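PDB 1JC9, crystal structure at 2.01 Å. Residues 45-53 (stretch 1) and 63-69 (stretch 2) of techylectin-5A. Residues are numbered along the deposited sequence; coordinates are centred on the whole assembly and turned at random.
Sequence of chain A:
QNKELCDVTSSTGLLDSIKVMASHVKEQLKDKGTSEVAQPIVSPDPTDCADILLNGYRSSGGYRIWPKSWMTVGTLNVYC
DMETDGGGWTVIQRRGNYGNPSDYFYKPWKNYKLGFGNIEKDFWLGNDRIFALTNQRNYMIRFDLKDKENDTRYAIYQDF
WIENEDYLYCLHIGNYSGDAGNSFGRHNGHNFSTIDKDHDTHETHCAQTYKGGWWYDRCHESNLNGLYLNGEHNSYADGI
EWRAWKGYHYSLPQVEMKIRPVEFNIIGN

Stretch 1 45-53: DPTDCADIL
Stretch 2 63-69: YRIWPKS

Stretch 1 runs as loop through P46 (phi/psi -70/128), T47 (-91/-13) and the extended D48 (-168/-174), then enters a helix at C49 that continues beyond L53. Stretch 2 arrives as a strand, Y63 to I65, with I65 at -125/160, and leaves it through W66 (-116/85) and P67 (-63/158). Helix and strand axes approach to 9.4 Å, their N-to-C directions 114° apart. The CA register pairs T47 with P67, whose CA atoms lie 4.4 Å apart. One hydrogen bond joins the stretches, from W66 N to P46 O at 2.7 Å and a nearly straight 171°. Beside it, T47 CA approaches W66 O at 3.4 Å in a CA-H...O contact, so W66 meets two successive residues of stretch 1, P46 through its N and T47 through its O.

The loop is braced from within. D48 (chi1 p) caps the helix: its OD1 accepts from D51 N at 2.9 Å and, weakly, from A50 N at 2.8 Å. D51 (chi1 m) reaches back, its OD2 accepting from T47 N at 2.8 Å and from T47 OG1 at 2.7 Å; T47 is p. These interlocking bonds tie T47 and D48 to the first helical turn.

Across the contact the side chains pack without charge pairing. I52 (m, m) points toward the strand and lays CG2 over one face of the Y63 ring, 3.8 Å from its centroid and 16° off the normal; Y63 has chi1 m and chi2 -94°. I52 CG1 also meets I65 CG2 at 4.3 Å. I65 (p, t) sends CD1 to within 3.7 Å of T47 O, while its CG2 lies 4.1 Å from D48 CA. Farther along, W66 (chi1 m, chi2 -100°) places CE3 4.2 Å from P46 CD and 3.7 Å from D45 N, both oblique to the ring. The rule is economical: one backbone hydrogen bond, W66 N to P46 O, accompanies the register, and apolar contacts, I52 with Y63 and I65, and P46 with W66, make up much of the rest.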

# COMPACT_ATOMS: atom_id res chain seq x y z
N ASP A 45 -17.93 0.64 17.00
CA ASP A 45 -17.66 -0.69 17.52
C ASP A 45 -16.67 -1.45 16.63
O ASP A 45 -15.66 -1.95 17.11
CB ASP A 45 -18.97 -1.46 17.67
CG ASP A 45 -18.77 -2.86 18.21
OD1 ASP A 45 -18.35 -3.74 17.42
OD2 ASP A 45 -19.03 -3.08 19.41
N PRO A 46 -16.94 -1.54 15.31
CA PRO A 46 -16.01 -2.26 14.43
C PRO A 46 -14.69 -1.50 14.25
O PRO A 46 -14.70 -0.32 13.90
CB PRO A 46 -16.79 -2.41 13.14
CG PRO A 46 -17.67 -1.17 13.14
CD PRO A 46 -18.14 -1.10 14.57
N THR A 47 -13.57 -2.18 14.49
CA THR A 47 -12.24 -1.57 14.39
C THR A 47 -11.58 -1.66 13.01
O THR A 47 -10.57 -0.99 12.75
CB THR A 47 -11.27 -2.17 15.43
OG1 THR A 47 -11.03 -3.55 15.11
CG2 THR A 47 -11.87 -2.07 16.83
N ASP A 48 -12.13 -2.50 12.14
CA ASP A 48 -11.61 -2.68 10.79
C ASP A 48 -12.61 -3.47 9.95
O ASP A 48 -13.70 -3.78 10.42
CB ASP A 48 -10.26 -3.41 10.81
CG ASP A 48 -10.34 -4.80 11.42
OD1 ASP A 48 -11.43 -5.42 11.33
OD2 ASP A 48 -9.33 -5.28 11.97
N CYS A 49 -12.24 -3.82 8.73
CA CYS A 49 -13.13 -4.57 7.86
C CYS A 49 -13.40 -6.02 8.29
O CYS A 49 -14.42 -6.59 7.93
CB CYS A 49 -12.61 -4.55 6.44
SG CYS A 49 -12.61 -2.89 5.68
N ALA A 50 -12.48 -6.62 9.04
CA ALA A 50 -12.69 -7.99 9.50
C ALA A 50 -13.87 -7.97 10.48
O ALA A 50 -14.72 -8.86 10.46
CB ALA A 50 -11.44 -8.53 10.19
N ASP A 51 -13.90 -6.95 11.34
CA ASP A 51 -14.99 -6.80 12.30
C ASP A 51 -16.30 -6.57 11.56
O ASP A 51 -17.34 -7.12 11.92
CB ASP A 51 -14.74 -5.60 13.23
CG ASP A 51 -13.70 -5.88 14.29
OD1 ASP A 51 -13.28 -7.05 14.43
OD2 ASP A 51 -13.30 -4.93 14.99
N ILE A 52 -16.25 -5.74 10.52
CA ILE A 52 -17.43 -5.44 9.72
C ILE A 52 -18.01 -6.73 9.14
O ILE A 52 -19.22 -6.92 9.11
CB ILE A 52 -17.09 -4.48 8.54
CG1 ILE A 52 -16.69 -3.10 9.08
CG2 ILE A 52 -18.27 -4.37 7.60
CD1 ILE A 52 -17.84 -2.31 9.66
N LEU A 53 -17.12 -7.61 8.68
CA LEU A 53 -17.55 -8.88 8.10
C LEU A 53 -18.22 -9.76 9.15
O LEU A 53 -19.26 -10.36 8.90
CB LEU A 53 -16.36 -9.63 7.51
CG LEU A 53 -16.67 -10.97 6.82
CD1 LEU A 53 -17.56 -10.72 5.61
CD2 LEU A 53 -15.39 -11.65 6.39
N TYR A 63 -17.12 1.71 4.35
CA TYR A 63 -17.72 1.54 5.67
C TYR A 63 -17.00 2.46 6.64
O TYR A 63 -15.82 2.77 6.45
CB TYR A 63 -17.56 0.11 6.17
CG TYR A 63 -18.38 -0.92 5.45
CD1 TYR A 63 -19.63 -1.31 5.93
CD2 TYR A 63 -17.89 -1.54 4.30
CE1 TYR A 63 -20.38 -2.30 5.27
CE2 TYR A 63 -18.63 -2.52 3.63
CZ TYR A 63 -19.87 -2.89 4.13
OH TYR A 63 -20.59 -3.87 3.48
N ARG A 64 -17.70 2.87 7.69
CA ARG A 64 -17.11 3.72 8.71
C ARG A 64 -16.62 2.79 9.81
O ARG A 64 -17.33 1.88 10.23
CB ARG A 64 -18.16 4.68 9.28
CG ARG A 64 -17.62 5.66 10.31
CD ARG A 64 -18.72 6.51 10.92
NE ARG A 64 -18.19 7.45 11.90
CZ ARG A 64 -18.95 8.14 12.76
NH1 ARG A 64 -20.26 8.00 12.75
NH2 ARG A 64 -18.38 8.98 13.62
N ILE A 65 -15.38 2.98 10.25
CA ILE A 65 -14.84 2.13 11.30
C ILE A 65 -14.33 2.97 12.47
O ILE A 65 -14.08 4.16 12.33
CB ILE A 65 -13.67 1.26 10.79
CG1 ILE A 65 -12.55 2.14 10.22
CG2 ILE A 65 -14.17 0.28 9.74
CD1 ILE A 65 -11.23 1.39 10.02
N TRP A 66 -14.20 2.31 13.62
CA TRP A 66 -13.71 2.94 14.84
C TRP A 66 -12.39 2.30 15.25
O TRP A 66 -12.37 1.37 16.06
CB TRP A 66 -14.72 2.76 15.98
CG TRP A 66 -15.81 3.78 16.04
CD1 TRP A 66 -15.87 4.86 16.87
CD2 TRP A 66 -17.00 3.81 15.24
NE1 TRP A 66 -17.03 5.57 16.64
CE2 TRP A 66 -17.74 4.94 15.64
CE3 TRP A 66 -17.52 2.99 14.23
CZ2 TRP A 66 -18.97 5.28 15.07
CZ3 TRP A 66 -18.74 3.33 13.65
CH2 TRP A 66 -19.45 4.46 14.08
N PRO A 67 -11.26 2.76 14.70
CA PRO A 67 -10.02 2.12 15.14
C PRO A 67 -9.84 2.38 16.63
O PRO A 67 -10.42 3.33 17.18
CB PRO A 67 -8.96 2.80 14.27
CG PRO A 67 -9.54 4.14 14.00
CD PRO A 67 -11.00 3.84 13.73
N LYS A 68 -9.06 1.54 17.31
CA LYS A 68 -8.86 1.72 18.73
C LYS A 68 -8.28 3.09 19.06
O LYS A 68 -8.49 3.61 20.15
CB LYS A 68 -7.99 0.61 19.30
CG LYS A 68 -8.69 -0.74 19.27
CD LYS A 68 -7.93 -1.80 20.04
CE LYS A 68 -8.70 -3.11 20.05
NZ LYS A 68 -8.00 -4.17 20.82
N SER A 69 -7.56 3.68 18.10
CA SER A 69 -6.96 5.00 18.30
C SER A 69 -7.84 6.11 17.74
O SER A 69 -7.34 7.18 17.38
CB SER A 69 -5.60 5.08 17.60
OG SER A 69 -4.70 4.12 18.12